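Local structure of MTH169 (1GTD) at residues V59-M62 with C63-L67. The protein is a small alpha/beta protein of the phosphoribosylformylglycinamidine (FGAM) synthase family that assembles with three further copies of itself. Residues are numbered along the deposited sequence; the frame is centred on the assembly and turned at random.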
loop_
_atom_site.group_PDB
_atom_site.type_symbol
_atom_site.label_atom_id
_atom_site.label_comp_id
_atom_site.label_asym_id
_atom_site.label_seq_id
_atom_site.Cartn_x
_atom_site.Cartn_y
_atom_site.Cartn_z
ATOM N N VAL B 59 -6.003 0.752 22.286
ATOM C CA VAL B 59 -6.193 0.857 20.854
ATOM C C VAL B 59 -5.887 2.301 20.477
ATOM O O VAL B 59 -5.149 2.563 19.527
ATOM C CB VAL B 59 -7.632 0.503 20.448
ATOM C CG1 VAL B 59 -7.784 0.616 18.944
ATOM C CG2 VAL B 59 -7.969 -0.911 20.904
ATOM N N GLU B 60 -6.435 3.238 21.248
ATOM C CA GLU B 60 -6.209 4.657 21.000
ATOM C C GLU B 60 -4.717 5.005 20.953
ATOM O O GLU B 60 -4.297 5.881 20.199
ATOM C CB GLU B 60 -6.901 5.496 22.072
ATOM C CG GLU B 60 -6.528 6.965 22.033
ATOM C CD GLU B 60 -6.857 7.631 20.702
ATOM O OE1 GLU B 60 -6.462 8.807 20.530
ATOM O OE2 GLU B 60 -7.507 6.990 19.840
ATOM N N ASP B 61 -3.918 4.324 21.764
ATOM C CA ASP B 61 -2.486 4.576 21.767
ATOM C C ASP B 61 -1.889 4.062 20.467
ATOM O O ASP B 61 -1.084 4.741 19.834
ATOM C CB ASP B 61 -1.802 3.868 22.941
ATOM C CG ASP B 61 -2.062 4.546 24.271
ATOM O OD1 ASP B 61 -2.399 5.753 24.285
ATOM O OD2 ASP B 61 -1.908 3.867 25.313
HETATM N N MSE B 62 -2.292 2.854 20.082
HETATM C CA MSE B 62 -1.808 2.226 18.861
HETATM C C MSE B 62 -2.071 3.088 17.633
HETATM O O MSE B 62 -1.229 3.175 16.736
HETATM C CB MSE B 62 -2.467 0.860 18.684
HETATM C CG MSE B 62 -2.091 -0.140 19.763
HETATM SE SE MSE B 62 -3.032 -1.821 19.589
HETATM C CE MSE B 62 -3.983 -1.407 17.963
ATOM N N CYS B 63 -3.239 3.716 17.588
ATOM C CA CYS B 63 -3.585 4.580 16.463
ATOM C C CYS B 63 -2.707 5.822 16.462
ATOM O O CYS B 63 -2.241 6.263 15.418
ATOM C CB CYS B 63 -5.055 5.007 16.535
ATOM S SG CYS B 63 -6.263 3.681 16.243
ATOM N N GLN B 64 -2.477 6.376 17.646
ATOM C CA GLN B 64 -1.668 7.582 17.788
ATOM C C GLN B 64 -0.187 7.409 17.423
ATOM O O GLN B 64 0.430 8.308 16.840
ATOM C CB GLN B 64 -1.757 8.103 19.232
ATOM C CG GLN B 64 -3.105 8.681 19.648
ATOM C CD GLN B 64 -3.381 10.023 19.014
ATOM O OE1 GLN B 64 -2.639 10.986 19.220
ATOM N NE2 GLN B 64 -4.452 10.098 18.233
ATOM N N ARG B 65 0.381 6.255 17.758
ATOM C CA ARG B 65 1.799 6.025 17.510
ATOM C C ARG B 65 2.168 4.962 16.492
ATOM O O ARG B 65 3.349 4.655 16.338
ATOM C CB ARG B 65 2.484 5.653 18.825
ATOM C CG ARG B 65 2.059 4.275 19.347
ATOM C CD ARG B 65 3.055 3.696 20.344
ATOM N NE ARG B 65 3.197 4.520 21.543
ATOM C CZ ARG B 65 2.244 4.693 22.455
ATOM N NH1 ARG B 65 1.066 4.098 22.312
ATOM N NH2 ARG B 65 2.470 5.458 23.519
ATOM N N LEU B 66 1.198 4.397 15.786
ATOM C CA LEU B 66 1.544 3.337 14.858
ATOM C C LEU B 66 0.661 3.253 13.609
ATOM O O LEU B 66 1.137 3.418 12.486
ATOM C CB LEU B 66 1.499 2.017 15.630
ATOM C CG LEU B 66 2.477 0.867 15.379
ATOM C CD1 LEU B 66 2.212 0.215 14.026
ATOM C CD2 LEU B 66 3.902 1.403 15.481
ATOM N N LEU B 67 -0.630 3.013 13.805
ATOM C CA LEU B 67 -1.543 2.847 12.689
ATOM C C LEU B 67 -1.728 4.036 11.756
ATOM O O LEU B 67 -1.834 3.852 10.543
ATOM C CB LEU B 67 -2.898 2.378 13.215
ATOM C CG LEU B 67 -2.779 1.195 14.184
ATOM C CD1 LEU B 67 -4.170 0.814 14.675
ATOM C CD2 LEU B 67 -2.083 -0.004 13.499
#
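Helix 59-67, which packs over the three-stranded antiparallel sheet, changes from regular alpha-helical turns to a wider pi-type turn at its C-terminal end, where the Met62 carbonyl meets the N-H groups of both Leu66 and Leu67. The N of Leu67 reaches Met62 O at 3.0 Å with an N-H...O angle of 163°, whereas the bond from Leu66 N is bent and weak. Before this, Cys63 N, Gln64 N and Arg65 N bond in ordinary i to i+4 fashion to Val59 O, Glu60 O and Asp61 O. On the sheet-facing side, selenomethionine Met62 lies alongside Leu67, CE 4.0 Å from CD1; Met62 rests on Phe45 and Leu67 on Ile43, both of strand 37-47. On the polar side of the helix, Glu60 OE1 comes within 3.3 Å of Gln64 NE2, the carboxylate and amide planes 30° apart, and Tyr75 OH hydrogen-bonds to both, weakly to Glu60. Asp61 and Arg65 run side by side, but their flat groups stand 83° apart and OD2 stays 4.2 Å from NH1, too far for a salt bridge. Any attraction between these charges is therefore probably diffuse, while the Leu67 N bond to Met62 O closes the widened last turn, Leu66 N adding a weak one.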